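Local structure of DNA mismatch repair protein PMS1 (Saccharomyces cerevisiae, 3H4L) at residues 69-74 with 123-128. The protein binds ATP through its N-terminal domain and, as a MutL-family protein, probably couples nucleotide binding to DNA mismatch repair in yeast. Numbering follows the deposited sequence.
Sequences SNYEFL and DKLEYD. With ANP (phosphoaminophosphonic acid-adenylate ester), chain E.
Loop 69-74, between strand 56-61 and helix 80-83 of a GHKL-type ATPase, meets strand 121-127 of the β-sheet through tyrosines that each segment sends toward the other, Y71 from the loop and Y127 from the strand. Both hydrogen bonds across the contact run through phenol hydroxyls. Y71 OH donates to D123 OD2 at 2.6 Å, on the carboxylate lone pair turned away from the other oxygen; OD2 lies at the edge of the Y71 ring, whose plane stands 80° from the carboxylate. In return, Y127 OH donates to Y71 O at 3.1 Å, in the carbonyl plane and on a lone pair, with a C=O...donor angle of 123°. The same carbonyl weakly accepts L74 N, so two donors meet there.

Apolar packing lies between these bonds. L125 CD1 sits over one face of the Y71 ring, 3.7 Å from its centroid, in a CH-pi contact, while L125 CD2 lies near Y71 CD1. L74 CB packs 4.4 Å from Y127 CZ. With CG anti to its backbone N (chi1 -161°), L74 sends CD1 to within 3.1 Å of ANP O4', and L102 of helix 101-107 also touches this side chain.

In this buried contact, a short bond to a probably ionised carboxylate at the ring tip and one to the backbone carbonyl fix Y71 at both ends, and probably help to position L74 in the nucleotide pocket.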
ATOM      1  N   SER B  69      25.891  15.615  20.084  1.00 42.96           N
ATOM      2  CA  SER B  69      26.894  15.077  20.994  1.00 43.42           C
ATOM      3  C   SER B  69      26.728  13.580  21.174  1.00 43.85           C
ATOM      4  O   SER B  69      27.662  12.907  21.607  1.00 44.87           O
ATOM      5  CB  SER B  69      26.814  15.765  22.356  1.00 43.70           C
ATOM      6  OG  SER B  69      25.568  15.524  22.977  1.00 47.00           O
ATOM      7  N   ASN B  70      25.547  13.067  20.827  1.00 42.31           N
ATOM      8  CA  ASN B  70      25.250  11.643  20.961  1.00 43.57           C
ATOM      9  C   ASN B  70      25.589  10.828  19.717  1.00 43.18           C
ATOM     10  O   ASN B  70      25.697   9.608  19.789  1.00 43.63           O
ATOM     11  CB  ASN B  70      23.768  11.436  21.324  1.00 45.01           C
ATOM     12  CG  ASN B  70      23.470  11.738  22.793  1.00 47.32           C
ATOM     13  OD1 ASN B  70      22.338  11.602  23.257  1.00 50.01           O
ATOM     14  ND2 ASN B  70      24.495  12.145  23.530  1.00 50.49           N
ATOM     15  N   TYR B  71      25.749  11.501  18.581  1.00 42.15           N
ATOM     16  CA  TYR B  71      26.079  10.834  17.319  1.00 41.22           C
ATOM     17  C   TYR B  71      27.059   9.687  17.498  1.00 42.58           C
ATOM     18  O   TYR B  71      26.791   8.549  17.128  1.00 44.18           O
ATOM     19  CB  TYR B  71      26.720  11.819  16.333  1.00 38.59           C
ATOM     20  CG  TYR B  71      25.802  12.835  15.687  1.00 38.38           C
ATOM     21  CD1 TYR B  71      26.321  13.821  14.841  1.00 37.04           C
ATOM     22  CD2 TYR B  71      24.425  12.828  15.921  1.00 36.44           C
ATOM     23  CE1 TYR B  71      25.494  14.775  14.250  1.00 35.11           C
ATOM     24  CE2 TYR B  71      23.590  13.780  15.333  1.00 34.30           C
ATOM     25  CZ  TYR B  71      24.136  14.750  14.502  1.00 35.04           C
ATOM     26  OH  TYR B  71      23.334  15.717  13.941  1.00 37.40           O
ATOM     27  N   GLU B  72      28.206  10.008  18.070  1.00 43.86           N
ATOM     28  CA  GLU B  72      29.286   9.055  18.261  1.00 45.53           C
ATOM     29  C   GLU B  72      29.013   7.859  19.155  1.00 45.17           C
ATOM     30  O   GLU B  72      29.642   6.814  18.992  1.00 45.17           O
ATOM     31  CB  GLU B  72      30.510   9.797  18.792  1.00 49.43           C
ATOM     32  CG  GLU B  72      31.839   9.266  18.285  1.00 53.62           C
ATOM     33  CD  GLU B  72      32.991  10.187  18.652  1.00 55.75           C
ATOM     34  OE1 GLU B  72      33.473  10.118  19.806  1.00 53.99           O
ATOM     35  OE2 GLU B  72      33.393  10.995  17.782  1.00 56.67           O
ATOM     36  N   PHE B  73      28.089   8.006  20.099  1.00 44.69           N
ATOM     37  CA  PHE B  73      27.787   6.924  21.028  1.00 43.32           C
ATOM     38  C   PHE B  73      26.355   6.408  20.933  1.00 40.93           C
ATOM     39  O   PHE B  73      25.901   5.653  21.787  1.00 39.83           O
ATOM     40  CB  PHE B  73      28.061   7.390  22.457  1.00 44.35           C
ATOM     41  CG  PHE B  73      29.334   8.162  22.599  1.00 46.95           C
ATOM     42  CD1 PHE B  73      29.364   9.532  22.337  1.00 49.19           C
ATOM     43  CD2 PHE B  73      30.514   7.523  22.959  1.00 47.04           C
ATOM     44  CE1 PHE B  73      30.563  10.256  22.432  1.00 49.06           C
ATOM     45  CE2 PHE B  73      31.715   8.233  23.056  1.00 47.44           C
ATOM     46  CZ  PHE B  73      31.739   9.601  22.792  1.00 48.08           C
ATOM     47  N   LEU B  74      25.650   6.799  19.885  1.00 39.15           N
ATOM     48  CA  LEU B  74      24.273   6.379  19.739  1.00 37.72           C
ATOM     49  C   LEU B  74      24.068   4.873  19.561  1.00 35.11           C
ATOM     50  O   LEU B  74      23.226   4.285  20.229  1.00 34.73           O
ATOM     51  CB  LEU B  74      23.628   7.129  18.576  1.00 37.98           C
ATOM     52  CG  LEU B  74      22.103   7.121  18.629  1.00 40.15           C
ATOM     53  CD1 LEU B  74      21.666   7.792  19.915  1.00 39.89           C
ATOM     54  CD2 LEU B  74      21.524   7.845  17.422  1.00 40.02           C
ATOM     55  N   ASP B 123      22.306  16.462   9.674  1.00 42.25           N
ATOM     56  CA  ASP B 123      23.394  15.540   9.397  1.00 41.51           C
ATOM     57  C   ASP B 123      22.870  14.185   8.939  1.00 40.40           C
ATOM     58  O   ASP B 123      21.750  13.785   9.271  1.00 40.90           O
ATOM     59  CB  ASP B 123      24.253  15.350  10.651  1.00 42.24           C
ATOM     60  CG  ASP B 123      24.935  16.625  11.088  1.00 42.44           C
ATOM     61  OD1 ASP B 123      25.860  17.091  10.372  1.00 42.88           O
ATOM     62  OD2 ASP B 123      24.536  17.158  12.144  1.00 41.39           O
ATOM     63  N   LYS B 124      23.687  13.491   8.158  1.00 39.27           N
ATOM     64  CA  LYS B 124      23.354  12.168   7.674  1.00 36.99           C
ATOM     65  C   LYS B 124      24.468  11.314   8.214  1.00 36.70           C
ATOM     66  O   LYS B 124      25.639  11.586   7.964  1.00 37.82           O
ATOM     67  CB  LYS B 124      23.350  12.125   6.155  1.00 38.63           C
ATOM     68  CG  LYS B 124      23.090  10.747   5.585  1.00 40.50           C
ATOM     69  CD  LYS B 124      22.419  10.857   4.235  1.00 44.00           C
ATOM     70  CE  LYS B 124      22.796   9.693   3.361  1.00 45.76           C
ATOM     71  NZ  LYS B 124      24.277   9.685   3.221  1.00 47.47           N
ATOM     72  N   LEU B 125      24.103  10.293   8.976  1.00 36.36           N
ATOM     73  CA  LEU B 125      25.084   9.409   9.585  1.00 36.99           C
ATOM     74  C   LEU B 125      24.990   7.976   9.073  1.00 36.08           C
ATOM     75  O   LEU B 125      23.900   7.435   8.911  1.00 36.17           O
ATOM     76  CB  LEU B 125      24.898   9.422  11.100  1.00 35.56           C
ATOM     77  CG  LEU B 125      24.958  10.806  11.749  1.00 35.33           C
ATOM     78  CD1 LEU B 125      24.257  10.771  13.093  1.00 33.48           C
ATOM     79  CD2 LEU B 125      26.407  11.238  11.900  1.00 35.21           C
ATOM     80  N   GLU B 126      26.140   7.381   8.800  1.00 35.96           N
ATOM     81  CA  GLU B 126      26.204   5.998   8.347  1.00 36.42           C
ATOM     82  C   GLU B 126      26.958   5.260   9.448  1.00 36.60           C
ATOM     83  O   GLU B 126      28.096   5.619   9.768  1.00 38.18           O
ATOM     84  CB  GLU B 126      26.996   5.885   7.044  1.00 37.16           C
ATOM     85  CG  GLU B 126      26.417   6.657   5.875  1.00 41.53           C
ATOM     86  CD  GLU B 126      25.217   5.973   5.240  1.00 46.05           C
ATOM     87  OE1 GLU B 126      24.599   6.574   4.331  1.00 45.79           O
ATOM     88  OE2 GLU B 126      24.892   4.833   5.642  1.00 48.06           O
ATOM     89  N   TYR B 127      26.334   4.255  10.051  1.00 34.01           N
ATOM     90  CA  TYR B 127      27.008   3.490  11.095  1.00 31.82           C
ATOM     91  C   TYR B 127      27.359   2.109  10.579  1.00 32.97           C
ATOM     92  O   TYR B 127      26.546   1.471   9.904  1.00 33.63           O
ATOM     93  CB  TYR B 127      26.114   3.302  12.313  1.00 30.00           C
ATOM     94  CG  TYR B 127      25.713   4.564  13.013  1.00 27.34           C
ATOM     95  CD1 TYR B 127      24.529   5.218  12.688  1.00 25.11           C
ATOM     96  CD2 TYR B 127      26.486   5.068  14.048  1.00 24.97           C
ATOM     97  CE1 TYR B 127      24.121   6.341  13.390  1.00 25.22           C
ATOM     98  CE2 TYR B 127      26.093   6.181  14.752  1.00 26.43           C
ATOM     99  CZ  TYR B 127      24.911   6.815  14.427  1.00 26.85           C
ATOM    100  OH  TYR B 127      24.530   7.921  15.155  1.00 29.34           O
ATOM    101  N   ASP B 128      28.557   1.630  10.902  1.00 33.26           N
ATOM    102  CA  ASP B 128      28.924   0.306  10.459  1.00 33.12           C
ATOM    103  C   ASP B 128      28.311  -0.726  11.407  1.00 33.81           C
ATOM    104  O   ASP B 128      27.574  -0.388  12.338  1.00 32.34           O
ATOM    105  CB  ASP B 128      30.443   0.148  10.383  1.00 34.61           C
ATOM    106  CG  ASP B 128      31.121   0.323  11.721  1.00 37.18           C
ATOM    107  OD1 ASP B 128      30.435   0.204  12.757  1.00 37.69           O
ATOM    108  OD2 ASP B 128      32.348   0.565  11.733  1.00 37.41           O
TER
HETATM  109  PG  ANP E 397      14.335   1.388  24.461  1.00 36.50           P
HETATM  110  O1G ANP E 397      14.299   1.182  23.003  1.00 36.31           O
HETATM  111  O2G ANP E 397      13.207   2.148  24.945  1.00 33.22           O
HETATM  112  O3G ANP E 397      14.485   0.134  25.278  1.00 35.75           O
HETATM  113  PB  ANP E 397      16.210   3.454  23.828  1.00 32.76           P
HETATM  114  O1B ANP E 397      17.094   4.321  24.658  1.00 35.12           O
HETATM  115  O2B ANP E 397      15.175   4.132  23.069  1.00 32.15           O
HETATM  116  N3B ANP E 397      15.654   2.274  24.757  1.00 33.35           N
HETATM  117  PA  ANP E 397      17.230   2.597  21.239  1.00 31.29           P
HETATM  118  O1A ANP E 397      15.882   2.321  20.788  1.00 29.78           O
HETATM  119  O2A ANP E 397      18.372   1.773  20.744  1.00 28.90           O
HETATM  120  O3A ANP E 397      17.196   2.705  22.833  1.00 30.59           O
HETATM  121  O5' ANP E 397      17.715   4.018  20.705  1.00 30.90           O
HETATM  122  C5' ANP E 397      18.358   4.810  21.630  1.00 28.89           C
HETATM  123  C4' ANP E 397      18.876   6.186  21.477  1.00 29.58           C
HETATM  124  O4' ANP E 397      18.859   6.591  20.096  1.00 29.10           O
HETATM  125  C3' ANP E 397      17.769   6.888  22.187  1.00 29.97           C
HETATM  126  O3' ANP E 397      17.995   6.858  23.601  1.00 27.21           O
HETATM  127  C2' ANP E 397      17.749   8.226  21.509  1.00 30.57           C
HETATM  128  O2' ANP E 397      18.632   9.068  22.225  1.00 33.56           O
HETATM  129  C1' ANP E 397      18.184   7.838  20.058  1.00 28.11           C
HETATM  130  N9  ANP E 397      17.124   7.667  19.020  1.00 27.86           N
HETATM  131  C8  ANP E 397      16.694   6.553  18.317  1.00 28.36           C
HETATM  132  N7  ANP E 397      15.732   6.734  17.462  1.00 30.25           N
HETATM  133  C5  ANP E 397      15.477   8.086  17.587  1.00 28.66           C
HETATM  134  C6  ANP E 397      14.547   9.004  16.963  1.00 27.34           C
HETATM  135  N6  ANP E 397      13.689   8.597  16.036  1.00 27.18           N
HETATM  136  N1  ANP E 397      14.535  10.354  17.317  1.00 29.51           N
HETATM  137  C2  ANP E 397      15.409  10.823  18.272  1.00 28.41           C
HETATM  138  N3  ANP E 397      16.325  10.044  18.918  1.00 28.98           N
HETATM  139  C4  ANP E 397      16.309   8.690  18.548  1.00 29.53           C